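PDB 4MF4: HpcH/HpaI aldolase/citrate lyase family protein from Burkholderia cenocepacia, which is of unknown function but belongs to the HpcH/HpaI aldolase/citrate lyase family and folds as a closed eight-stranded parallel beta/alpha barrel. Local coordinates for residues G35-A40 and A66-R70; W50-E56 and E80-P86; R88-V93 and H117-T122; A96-G100 and M139-A143. All blocks are in the same frame, centred on the assembly; numbering follows the deposited sequence.

Contact 1 (G35-A40 and A66-R70); sequences GSDSAA and ASQLR
Gln68 lays its side chain across the N-terminal turn of helix 37-43, its CG 4.1 Å from Ala40 CB and 4.1 Å from Ser36 O, while its NE2 comes within 3.8 Å of Gly35 CA. Chi1 m and chi2 t carry the amide that far; NE2 also donates to Asn60 of its own chain. Ser36 is the N-cap of the helix: with chi1 t its OG accepts from Ala39 N at 3.0 Å, and Ala40 N bonds Ser36 O at 3.0 Å. Two neighbouring outer helices of the TIM barrel, 37-43 and 62-73, meet, closest at Asp37 and Gln68 (CA to CA 5.1 Å). No direct hydrogen bond joins the segments; water does so. Water 1 links Gly35 N (2.9 Å) to Gln68 OE1 (2.8 Å); water 2 donates to Gly35 O (3.1 Å) and Asp37 OD1 (2.9 Å) and accepts a weak bond from Gln68 NE2 (3.3 Å). Asp37, chi1 m, brings OD1 to 3.4 Å from Ser67 CB and 3.6 Å from Gln68 CG.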
loop_
_atom_site.group_PDB
_atom_site.type_symbol
_atom_site.label_atom_id
_atom_site.label_comp_id
_atom_site.label_asym_id
_atom_site.label_seq_id
_atom_site.Cartn_x
_atom_site.Cartn_y
_atom_site.Cartn_z
ATOM N N GLY A 35 12.156 4.644 -5.417
ATOM C CA GLY A 35 11.286 4.030 -4.413
ATOM C C GLY A 35 10.561 2.770 -4.846
ATOM O O GLY A 35 9.489 2.441 -4.322
ATOM N N SER A 36 11.167 2.049 -5.780
ATOM C CA SER A 36 10.524 0.961 -6.508
ATOM C C SER A 36 11.199 -0.359 -6.179
ATOM O O SER A 36 12.408 -0.476 -6.357
ATOM C CB SER A 36 10.689 1.236 -8.038
ATOM O OG SER A 36 10.326 0.082 -8.818
ATOM N N ASP A 37 10.437 -1.352 -5.731
ATOM C CA ASP A 37 11.007 -2.705 -5.449
ATOM C C ASP A 37 11.536 -3.376 -6.725
ATOM O O ASP A 37 12.607 -3.956 -6.750
ATOM C CB ASP A 37 9.974 -3.642 -4.789
ATOM C CG ASP A 37 9.528 -3.181 -3.427
ATOM O OD1 ASP A 37 10.187 -2.316 -2.792
ATOM O OD2 ASP A 37 8.491 -3.715 -2.985
ATOM N N SER A 38 10.764 -3.273 -7.800
ATOM C CA SER A 38 11.169 -3.869 -9.066
ATOM C C SER A 38 12.442 -3.208 -9.591
ATOM O O SER A 38 13.328 -3.895 -10.069
ATOM C CB SER A 38 10.020 -3.796 -10.083
ATOM O OG SER A 38 9.423 -2.514 -10.080
ATOM N N ALA A 39 12.551 -1.888 -9.446
ATOM C CA ALA A 39 13.733 -1.161 -9.909
ATOM C C ALA A 39 14.949 -1.573 -9.105
ATOM O O ALA A 39 16.027 -1.749 -9.677
ATOM C CB ALA A 39 13.568 0.348 -9.835
ATOM N N ALA A 40 14.765 -1.741 -7.797
ATOM C CA ALA A 40 15.876 -2.137 -6.902
ATOM C C ALA A 40 16.348 -3.552 -7.241
ATOM O O ALA A 40 17.580 -3.837 -7.258
ATOM C CB ALA A 40 15.442 -2.079 -5.445
ATOM N N ALA A 66 12.584 -1.744 4.010
ATOM C CA ALA A 66 12.545 -3.194 4.142
ATOM C C ALA A 66 12.203 -3.916 2.808
ATOM O O ALA A 66 12.793 -4.916 2.491
ATOM C CB ALA A 66 11.531 -3.599 5.240
ATOM N N SER A 67 11.238 -3.384 2.065
ATOM C CA SER A 67 10.820 -3.978 0.804
ATOM C C SER A 67 11.918 -3.877 -0.307
ATOM O O SER A 67 12.072 -4.803 -1.128
ATOM C CB SER A 67 9.499 -3.341 0.368
ATOM O OG SER A 67 8.472 -3.636 1.322
ATOM N N GLN A 68 12.664 -2.774 -0.316
ATOM C CA GLN A 68 13.819 -2.618 -1.226
ATOM C C GLN A 68 15.020 -3.476 -0.799
ATOM O O GLN A 68 15.728 -4.065 -1.644
ATOM C CB GLN A 68 14.209 -1.182 -1.424
ATOM C CG GLN A 68 13.239 -0.525 -2.363
ATOM C CD GLN A 68 13.345 0.974 -2.322
ATOM O OE1 GLN A 68 14.276 1.554 -2.914
ATOM N NE2 GLN A 68 12.389 1.615 -1.655
ATOM N N LEU A 69 15.260 -3.570 0.490
ATOM C CA LEU A 69 16.288 -4.536 0.945
ATOM C C LEU A 69 15.996 -5.971 0.503
ATOM O O LEU A 69 16.884 -6.700 0.082
ATOM C CB LEU A 69 16.506 -4.435 2.457
ATOM C CG LEU A 69 17.124 -3.102 2.907
ATOM C CD1 LEU A 69 17.148 -3.099 4.448
ATOM C CD2 LEU A 69 18.501 -2.836 2.327
ATOM N N ARG A 70 14.760 -6.392 0.659
ATOM C CA ARG A 70 14.334 -7.728 0.319
ATOM C C ARG A 70 14.484 -7.868 -1.148
ATOM O O ARG A 70 14.946 -8.911 -1.631
ATOM C CB ARG A 70 12.856 -7.963 0.738
ATOM C CG ARG A 70 12.653 -8.356 2.173
ATOM C CD ARG A 70 11.188 -8.222 2.560
ATOM N NE ARG A 70 11.105 -8.679 3.900
ATOM C CZ ARG A 70 10.390 -8.121 4.854
ATOM N NH1 ARG A 70 9.618 -7.051 4.603
ATOM N NH2 ARG A 70 10.474 -8.665 6.053
HETATM O O HOH W 1 14.512 4.193 -3.729
HETATM O O HOH W 2 9.380 0.410 -2.016
HETATM O O HOH W 3 14.224 1.370 -5.579
#

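Contact 2 (W50-E56 and E80-P86); sequences WLCIDME and EPVVRVP. With EDO (1,2-ethanediol), chain G.
An arginine buried within a beta barrel, Arg84, meets two carboxylates. Strands 50-54 and 80-84 are parallel neighbours of a beta-alpha-beta unit of the TIM barrel, joined through helix 62-73; their axes approach to 4.5 Å at 29°. Trp50 pairs with Glu80 through Asp54 with Arg84. Backbone N-to-O hydrogen bonds run Leu51 to Glu80 (3.1 Å), Val82 to Leu51 (2.8 Å), Ile53 to Val82 (2.8 Å), Arg84 to Ile53 (3.1 Å) and Met55 to Arg84 (2.8 Å). Trp50 CE3 lies 3.7 Å from Val82 CG2 on the face shared with Cys52, Asp54 and Arg84; past the strand end Met55 SD reaches Val83 CG1 at 3.7 Å. OD1 of Asp54, chi1 t, closes an Asx turn with Glu56 N (2.8 Å). Glu56 OE1, over the guanidinium face 3.2 Å from Arg84 NE, forms a salt bridge of charges alone; its OE2 pairs with Lys94 of a neighbouring subunit. In the Asp54 salt bridge Arg84 NE donates to OD1 and NH2 to OD2, both at 3.0 Å, and NH2 bonds 1,2-ethanediol O2 at 2.8 Å.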
loop_
_atom_site.group_PDB
_atom_site.type_symbol
_atom_site.label_atom_id
_atom_site.label_comp_id
_atom_site.label_asym_id
_atom_site.label_seq_id
_atom_site.Cartn_x
_atom_site.Cartn_y
_atom_site.Cartn_z
ATOM N N TRP A 50 27.754 -1.260 -4.486
ATOM C CA TRP A 50 26.741 -0.875 -3.488
ATOM C C TRP A 50 25.585 -0.143 -4.126
ATOM O O TRP A 50 25.734 0.403 -5.212
ATOM C CB TRP A 50 27.376 -0.050 -2.344
ATOM C CG TRP A 50 28.101 1.164 -2.790
ATOM C CD1 TRP A 50 29.345 1.226 -3.368
ATOM C CD2 TRP A 50 27.631 2.507 -2.709
ATOM N NE1 TRP A 50 29.669 2.534 -3.660
ATOM C CE2 TRP A 50 28.631 3.338 -3.269
ATOM C CE3 TRP A 50 26.454 3.092 -2.239
ATOM C CZ2 TRP A 50 28.498 4.716 -3.349
ATOM C CZ3 TRP A 50 26.344 4.476 -2.292
ATOM C CH2 TRP A 50 27.367 5.266 -2.875
ATOM N N LEU A 51 24.429 -0.164 -3.464
ATOM C CA LEU A 51 23.250 0.559 -3.906
ATOM C C LEU A 51 22.672 1.326 -2.727
ATOM O O LEU A 51 22.564 0.778 -1.641
ATOM C CB LEU A 51 22.176 -0.403 -4.423
ATOM C CG LEU A 51 22.521 -1.300 -5.610
ATOM C CD1 LEU A 51 21.425 -2.335 -5.870
ATOM C CD2 LEU A 51 22.677 -0.468 -6.856
ATOM N N CYS A 52 22.339 2.596 -2.912
ATOM C CA CYS A 52 21.885 3.441 -1.769
ATOM C C CYS A 52 20.375 3.695 -1.790
ATOM O O CYS A 52 19.869 4.270 -2.748
ATOM C CB CYS A 52 22.614 4.780 -1.724
ATOM S SG CYS A 52 22.235 5.692 -0.217
ATOM N N ILE A 53 19.690 3.236 -0.763
ATOM C CA ILE A 53 18.264 3.541 -0.581
ATOM C C ILE A 53 18.198 4.844 0.188
ATOM O O ILE A 53 18.531 4.896 1.358
ATOM C CB ILE A 53 17.534 2.416 0.159
ATOM C CG1 ILE A 53 17.622 1.106 -0.624
ATOM C CG2 ILE A 53 16.055 2.751 0.416
ATOM C CD1 ILE A 53 17.433 -0.097 0.270
ATOM N N ASP A 54 17.767 5.918 -0.469
ATOM C CA ASP A 54 17.780 7.249 0.165
ATOM C C ASP A 54 16.471 7.536 0.947
ATOM O O ASP A 54 15.433 7.479 0.354
ATOM C CB ASP A 54 17.937 8.282 -0.901
ATOM C CG ASP A 54 18.117 9.681 -0.353
ATOM O OD1 ASP A 54 18.406 9.847 0.852
ATOM O OD2 ASP A 54 18.110 10.606 -1.190
ATOM N N MET A 55 16.567 7.853 2.240
ATOM C CA MET A 55 15.420 8.259 3.068
ATOM C C MET A 55 15.384 9.773 3.239
ATOM O O MET A 55 14.393 10.320 3.719
ATOM C CB MET A 55 15.456 7.615 4.439
ATOM C CG MET A 55 15.649 6.113 4.401
ATOM S SD MET A 55 15.552 5.478 6.069
ATOM C CE MET A 55 13.857 5.805 6.565
ATOM N N GLU A 56 16.450 10.466 2.809
ATOM C CA GLU A 56 16.518 11.907 3.071
ATOM C C GLU A 56 15.836 12.662 1.960
ATOM O O GLU A 56 14.973 13.495 2.232
ATOM C CB GLU A 56 17.934 12.407 3.194
ATOM C CG GLU A 56 17.991 13.846 3.648
ATOM C CD GLU A 56 19.376 14.483 3.495
ATOM O OE1 GLU A 56 20.263 13.932 2.855
ATOM O OE2 GLU A 56 19.568 15.591 4.028
ATOM N N GLU A 80 25.998 -4.436 -2.097
ATOM C CA GLU A 80 25.769 -4.205 -0.691
ATOM C C GLU A 80 24.837 -2.998 -0.588
ATOM O O GLU A 80 25.148 -1.950 -1.094
ATOM C CB GLU A 80 27.105 -3.911 -0.007
ATOM C CG GLU A 80 27.987 -5.142 0.189
ATOM C CD GLU A 80 27.732 -5.850 1.528
ATOM O OE1 GLU A 80 26.918 -5.335 2.328
ATOM O OE2 GLU A 80 28.413 -6.872 1.808
ATOM N N PRO A 81 23.681 -3.145 0.058
ATOM C CA PRO A 81 22.846 -1.969 0.307
ATOM C C PRO A 81 23.431 -0.984 1.341
ATOM O O PRO A 81 24.085 -1.370 2.359
ATOM C CB PRO A 81 21.521 -2.555 0.849
ATOM C CG PRO A 81 21.784 -3.977 1.119
ATOM C CD PRO A 81 23.184 -4.344 0.744
ATOM N N VAL A 82 23.204 0.286 1.060
ATOM C CA VAL A 82 23.512 1.374 1.978
ATOM C C VAL A 82 22.191 2.129 2.172
ATOM O O VAL A 82 21.420 2.315 1.190
ATOM C CB VAL A 82 24.565 2.297 1.316
ATOM C CG1 VAL A 82 24.816 3.538 2.154
ATOM C CG2 VAL A 82 25.881 1.535 1.067
ATOM N N VAL A 83 21.905 2.550 3.405
ATOM C CA VAL A 83 20.724 3.392 3.661
ATOM C C VAL A 83 21.144 4.779 4.095
ATOM O O VAL A 83 21.920 4.921 5.059
ATOM C CB VAL A 83 19.753 2.743 4.706
ATOM C CG1 VAL A 83 18.648 3.711 5.112
ATOM C CG2 VAL A 83 19.128 1.485 4.147
ATOM N N ARG A 84 20.696 5.824 3.389
ATOM C CA ARG A 84 20.889 7.189 3.941
ATOM C C ARG A 84 19.675 7.596 4.772
ATOM O O ARG A 84 18.588 7.785 4.198
ATOM C CB ARG A 84 21.136 8.249 2.879
ATOM C CG ARG A 84 21.166 9.659 3.508
ATOM C CD ARG A 84 21.856 10.676 2.640
ATOM N NE ARG A 84 21.017 11.069 1.518
ATOM C CZ ARG A 84 21.305 12.027 0.638
ATOM N NH1 ARG A 84 22.465 12.708 0.678
ATOM N NH2 ARG A 84 20.443 12.287 -0.326
ATOM N N VAL A 85 19.859 7.740 6.101
ATOM C CA VAL A 85 18.749 8.077 6.980
ATOM C C VAL A 85 18.398 9.557 6.822
ATOM O O VAL A 85 19.210 10.339 6.309
ATOM C CB VAL A 85 18.990 7.704 8.466
ATOM C CG1 VAL A 85 19.207 6.208 8.601
ATOM C CG2 VAL A 85 20.133 8.502 9.087
ATOM N N PRO A 86 17.162 9.937 7.199
ATOM C CA PRO A 86 16.735 11.321 7.032
ATOM C C PRO A 86 17.464 12.304 7.951
ATOM O O PRO A 86 17.683 13.440 7.554
ATOM C CB PRO A 86 15.231 11.290 7.395
ATOM C CG PRO A 86 14.850 9.851 7.373
ATOM C CD PRO A 86 16.105 9.127 7.811
HETATM C C1 EDO G . 23.413 12.708 -2.908
HETATM O O1 EDO G . 24.427 13.658 -2.523
HETATM C C2 EDO G . 22.172 13.360 -3.505
HETATM O O2 EDO G . 21.376 13.929 -2.449
#

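Contact 3 (R88-V93 and H117-T122); sequences REPWLV and HAVRLT
Hydrogen bonding between the segments rests on one side-chain pair. Arg88, in the loop that leads into helix 90-98, extends with chi1 and chi2 t and chi3 p, and its NE donates to ND1 of His117 at 3.0 Å with an almost straight N-H...N angle of 169°. His117, chi1 t, meets it edge on, near the planes of both the imidazole and the guanidinium. Helical backbone bonds occur in both segments: Val93 N bonds Glu89 O at 3.2 Å, Glu89 being the N-cap residue of helix 90-98, and Leu121 N bonds His117 O at 3.0 Å. Thr122, chi1 p, turns its OG1 back onto Val119 O at 2.8 Å.

Apolar packing centres on Leu121 (chi1 m, chi2 t), which points at the first turn of helix 90-98. Leu121 CD2 lies 3.9 Å from Pro90 CG, and Leu121 CD1 4.0 Å from both Val93 CG2 and Arg88 CG. Arg88 CD also touches Ala118 CB at 3.7 Å. The nearest backbone pairs are Arg88 with Ala118, 6.5 Å between CA atoms, and Pro90 with Leu121, 6.3 Å. Helices 90-98 and 112-121 are successive outer helices of the TIM barrel, and Phe106 of the intervening strand 103-106 packs against Arg88, Val93 and Ala118.

Because ND1 accepts the arginine proton, His117 carries no hydrogen on that nitrogen, and the bond requires no opposite charge on the imidazole.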
loop_
_atom_site.group_PDB
_atom_site.type_symbol
_atom_site.label_atom_id
_atom_site.label_comp_id
_atom_site.label_asym_id
_atom_site.label_seq_id
_atom_site.Cartn_x
_atom_site.Cartn_y
_atom_site.Cartn_z
ATOM N N ARG A 88 19.693 12.411 12.225
ATOM C CA ARG A 88 20.370 11.644 13.249
ATOM C C ARG A 88 19.486 11.536 14.500
ATOM O O ARG A 88 19.852 12.047 15.546
ATOM C CB ARG A 88 21.687 12.339 13.558
ATOM C CG ARG A 88 22.754 11.424 14.057
ATOM C CD ARG A 88 24.029 12.200 14.232
ATOM N NE ARG A 88 23.896 13.179 15.283
ATOM C CZ ARG A 88 23.814 14.483 15.112
ATOM N NH1 ARG A 88 23.936 15.037 13.910
ATOM N NH2 ARG A 88 23.698 15.236 16.189
ATOM N N GLU A 89 18.305 10.928 14.362
ATOM C CA GLU A 89 17.368 10.733 15.454
ATOM C C GLU A 89 17.415 9.261 15.836
ATOM O O GLU A 89 17.324 8.406 14.970
ATOM C CB GLU A 89 15.931 11.065 15.034
ATOM C CG GLU A 89 15.666 12.486 14.488
ATOM C CD GLU A 89 15.839 13.593 15.514
ATOM O OE1 GLU A 89 15.882 13.327 16.740
ATOM O OE2 GLU A 89 15.950 14.761 15.081
ATOM N N PRO A 90 17.529 8.960 17.131
ATOM C CA PRO A 90 17.578 7.566 17.553
ATOM C C PRO A 90 16.504 6.658 16.890
ATOM O O PRO A 90 16.814 5.558 16.391
ATOM C CB PRO A 90 17.371 7.645 19.077
ATOM C CG PRO A 90 17.821 9.016 19.484
ATOM C CD PRO A 90 17.674 9.910 18.263
ATOM N N TRP A 91 15.249 7.113 16.862
ATOM C CA TRP A 91 14.172 6.248 16.352
ATOM C C TRP A 91 14.297 5.907 14.866
ATOM O O TRP A 91 13.996 4.784 14.452
ATOM C CB TRP A 91 12.787 6.831 16.693
ATOM C CG TRP A 91 12.232 7.869 15.760
ATOM C CD1 TRP A 91 12.420 9.221 15.843
ATOM C CD2 TRP A 91 11.294 7.675 14.679
ATOM N NE1 TRP A 91 11.705 9.880 14.842
ATOM C CE2 TRP A 91 11.019 8.953 14.112
ATOM C CE3 TRP A 91 10.680 6.563 14.125
ATOM C CZ2 TRP A 91 10.112 9.128 13.074
ATOM C CZ3 TRP A 91 9.802 6.735 13.072
ATOM C CH2 TRP A 91 9.536 8.005 12.550
ATOM N N LEU A 92 14.759 6.860 14.057
ATOM C CA LEU A 92 15.015 6.623 12.623
ATOM C C LEU A 92 16.181 5.650 12.370
ATOM O O LEU A 92 16.129 4.805 11.485
ATOM C CB LEU A 92 15.315 7.962 11.952
ATOM C CG LEU A 92 14.115 8.894 11.868
ATOM C CD1 LEU A 92 14.501 10.320 11.500
ATOM C CD2 LEU A 92 13.084 8.329 10.871
ATOM N N VAL A 93 17.228 5.766 13.160
ATOM C CA VAL A 93 18.405 4.889 13.046
ATOM C C VAL A 93 18.056 3.464 13.451
ATOM O O VAL A 93 18.470 2.537 12.801
ATOM C CB VAL A 93 19.580 5.423 13.885
ATOM C CG1 VAL A 93 20.738 4.430 14.031
ATOM C CG2 VAL A 93 20.077 6.731 13.297
ATOM N N HIS A 117 28.235 10.798 17.931
ATOM C CA HIS A 117 26.821 10.496 18.281
ATOM C C HIS A 117 26.213 9.517 17.255
ATOM O O HIS A 117 25.598 8.540 17.608
ATOM C CB HIS A 117 26.010 11.785 18.401
ATOM C CG HIS A 117 24.581 11.552 18.787
ATOM N ND1 HIS A 117 23.521 11.897 17.983
ATOM C CD2 HIS A 117 24.044 10.946 19.870
ATOM C CE1 HIS A 117 22.384 11.564 18.574
ATOM N NE2 HIS A 117 22.676 10.968 19.713
ATOM N N ALA A 118 26.483 9.738 15.985
ATOM C CA ALA A 118 26.001 8.910 14.898
ATOM C C ALA A 118 26.481 7.489 15.092
ATOM O O ALA A 118 25.689 6.549 15.061
ATOM C CB ALA A 118 26.483 9.481 13.559
ATOM N N VAL A 119 27.752 7.340 15.427
ATOM C CA VAL A 119 28.312 6.025 15.738
ATOM C C VAL A 119 27.660 5.362 16.936
ATOM O O VAL A 119 27.319 4.200 16.846
ATOM C CB VAL A 119 29.858 6.065 15.969
ATOM C CG1 VAL A 119 30.399 4.711 16.455
ATOM C CG2 VAL A 119 30.575 6.438 14.685
ATOM N N ARG A 120 27.516 6.083 18.047
ATOM C CA ARG A 120 26.885 5.555 19.259
ATOM C C ARG A 120 25.511 4.985 18.982
ATOM O O ARG A 120 25.125 3.974 19.547
ATOM C CB ARG A 120 26.713 6.660 20.329
ATOM C CG ARG A 120 28.000 7.167 20.970
ATOM C CD ARG A 120 27.695 8.289 21.970
ATOM N NE ARG A 120 26.949 7.740 23.106
ATOM C CZ ARG A 120 26.383 8.440 24.084
ATOM N NH1 ARG A 120 26.421 9.766 24.083
ATOM N NH2 ARG A 120 25.746 7.797 25.072
ATOM N N LEU A 121 24.755 5.669 18.137
ATOM C CA LEU A 121 23.403 5.271 17.798
ATOM C C LEU A 121 23.393 3.946 17.076
ATOM O O LEU A 121 22.381 3.255 17.124
ATOM C CB LEU A 121 22.666 6.309 16.962
ATOM C CG LEU A 121 22.308 7.650 17.598
ATOM C CD1 LEU A 121 21.625 8.476 16.516
ATOM C CD2 LEU A 121 21.399 7.564 18.816
ATOM N N THR A 122 24.505 3.553 16.478
ATOM C CA THR A 122 24.605 2.258 15.779
ATOM C C THR A 122 25.198 1.089 16.557
ATOM O O THR A 122 25.241 -0.039 16.022
ATOM C CB THR A 122 25.395 2.373 14.445
ATOM O OG1 THR A 122 26.809 2.468 14.699
ATOM C CG2 THR A 122 24.907 3.534 13.644
#

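Contact 4 (A96-G100 and M139-A143); sequences ALDAG and MVRAA
Two hydrogen bonds tie the C-terminal end of helix 90-98 to the loop 139-143: Arg141 NH1 donates to Ala99 O at 2.7 Å (166°), and Ala142 N to Asp98 O at 2.9 Å (149°). The helix end is a Schellman motif on an outer helix of the TIM barrel; Gly100 takes phi 105° and its N bonds Leu97 O at 3.0 Å. A CB at Gly100 would clash with Arg141 NH1. The closest backbone pairs are Gly100 with Ala142 (CA to CA 4.1 Å) and Ala99 with Arg141 (5.2 Å). Residues 141-142 form a 3-10 segment, and Ala143 N bonds Val140 O at 2.9 Å. Arg141 holds chi1 to chi3 at t, extending its guanidinium; NE also makes a salt bridge with Glu41 of a neighbouring subunit. Asp98, chi1 m, has its CG 3.7 Å from Val140 CG1, while OD2 bonds His57 of another neighbouring subunit. In the packing, Ala142 CB rests 3.9 Å from Gly100 CA and 3.2 Å from Leu97 O.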
loop_
_atom_site.group_PDB
_atom_site.type_symbol
_atom_site.label_atom_id
_atom_site.label_comp_id
_atom_site.label_asym_id
_atom_site.label_seq_id
_atom_site.Cartn_x
_atom_site.Cartn_y
_atom_site.Cartn_z
ATOM N N ALA A 96 16.146 1.732 10.613
ATOM C CA ALA A 96 16.995 1.270 9.510
ATOM C C ALA A 96 17.821 0.039 9.925
ATOM O O ALA A 96 17.874 -0.938 9.208
ATOM C CB ALA A 96 17.904 2.383 9.054
ATOM N N LEU A 97 18.413 0.071 11.102
ATOM C CA LEU A 97 19.182 -1.082 11.585
ATOM C C LEU A 97 18.296 -2.291 11.834
ATOM O O LEU A 97 18.646 -3.430 11.448
ATOM C CB LEU A 97 19.946 -0.744 12.874
ATOM C CG LEU A 97 21.102 0.261 12.716
ATOM C CD1 LEU A 97 21.693 0.484 14.083
ATOM C CD2 LEU A 97 22.173 -0.150 11.734
ATOM N N ASP A 98 17.145 -2.086 12.471
ATOM C CA ASP A 98 16.256 -3.226 12.665
ATOM C C ASP A 98 15.796 -3.917 11.348
ATOM O O ASP A 98 15.603 -5.126 11.318
ATOM C CB ASP A 98 15.050 -2.814 13.504
ATOM C CG ASP A 98 15.402 -2.595 14.988
ATOM O OD1 ASP A 98 16.493 -2.973 15.490
ATOM O OD2 ASP A 98 14.513 -2.067 15.684
ATOM N N ALA A 99 15.627 -3.144 10.280
ATOM C CA ALA A 99 15.201 -3.628 8.974
ATOM C C ALA A 99 16.320 -4.404 8.249
ATOM O O ALA A 99 16.071 -5.050 7.223
ATOM C CB ALA A 99 14.743 -2.472 8.100
ATOM N N GLY A 100 17.533 -4.332 8.793
ATOM C CA GLY A 100 18.672 -5.097 8.337
ATOM C C GLY A 100 19.693 -4.320 7.544
ATOM O O GLY A 100 20.596 -4.921 7.012
ATOM N N MET A 139 13.761 -9.916 17.997
ATOM C CA MET A 139 12.830 -10.472 17.004
ATOM C C MET A 139 12.759 -9.730 15.670
ATOM O O MET A 139 11.909 -10.039 14.821
ATOM C CB MET A 139 11.406 -10.554 17.597
ATOM C CG MET A 139 10.613 -9.245 17.675
ATOM S SD MET A 139 11.264 -7.992 18.849
ATOM C CE MET A 139 10.473 -8.590 20.354
ATOM N N VAL A 140 13.595 -8.726 15.511
ATOM C CA VAL A 140 13.572 -7.901 14.291
ATOM C C VAL A 140 14.221 -8.579 13.050
ATOM O O VAL A 140 15.001 -9.559 13.169
ATOM C CB VAL A 140 14.295 -6.576 14.539
ATOM C CG1 VAL A 140 13.591 -5.764 15.641
ATOM C CG2 VAL A 140 15.767 -6.795 14.858
ATOM N N ARG A 141 13.955 -7.994 11.869
ATOM C CA ARG A 141 14.436 -8.543 10.605
ATOM C C ARG A 141 15.959 -8.747 10.694
ATOM O O ARG A 141 16.453 -9.813 10.353
ATOM C CB ARG A 141 14.056 -7.644 9.433
ATOM C CG ARG A 141 14.565 -8.169 8.101
ATOM C CD ARG A 141 13.951 -7.500 6.893
ATOM N NE ARG A 141 14.454 -8.262 5.774
ATOM C CZ ARG A 141 15.599 -8.050 5.112
ATOM N NH1 ARG A 141 16.378 -6.985 5.324
ATOM N NH2 ARG A 141 15.938 -8.909 4.181
ATOM N N ALA A 142 16.684 -7.763 11.231
ATOM C CA ALA A 142 18.182 -7.850 11.303
ATOM C C ALA A 142 18.679 -9.084 12.052
ATOM O O ALA A 142 19.784 -9.568 11.783
ATOM C CB ALA A 142 18.776 -6.607 11.962
ATOM N N ALA A 143 17.882 -9.575 13.007
ATOM C CA ALA A 143 18.228 -10.799 13.746
ATOM C C ALA A 143 17.610 -12.056 13.191
ATOM O O ALA A 143 17.412 -13.003 13.947
ATOM C CB ALA A 143 17.781 -10.677 15.173
#

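Overall arrangement
Contact 2 is the buried one, about 6 Å from the centre of the chain to its own centre, whereas contacts 1, 3 and 4 are partly buried, with centres 14 to 18 Å out. Contact 2 combines backbone strand pairing with a buried salt-bridge network; the outer contacts use water bridges, an arginine-histidine bond with leucine packing, and hydrogen bonds to carbonyls at a helix end respectively. Helix 90-98 is shared, entering contact 3 at its start and contact 4 at its end, where Leu97 CD1 packs 3.8 Å from Thr122 CA. Leu69 of helix 62-73 bridges the wall and the outer layer: Leu69 CD2 lies 3.4 Å from Pro81 CB of contact 2, Leu69 CD1 3.6 Å from Ala99 O of contact 4.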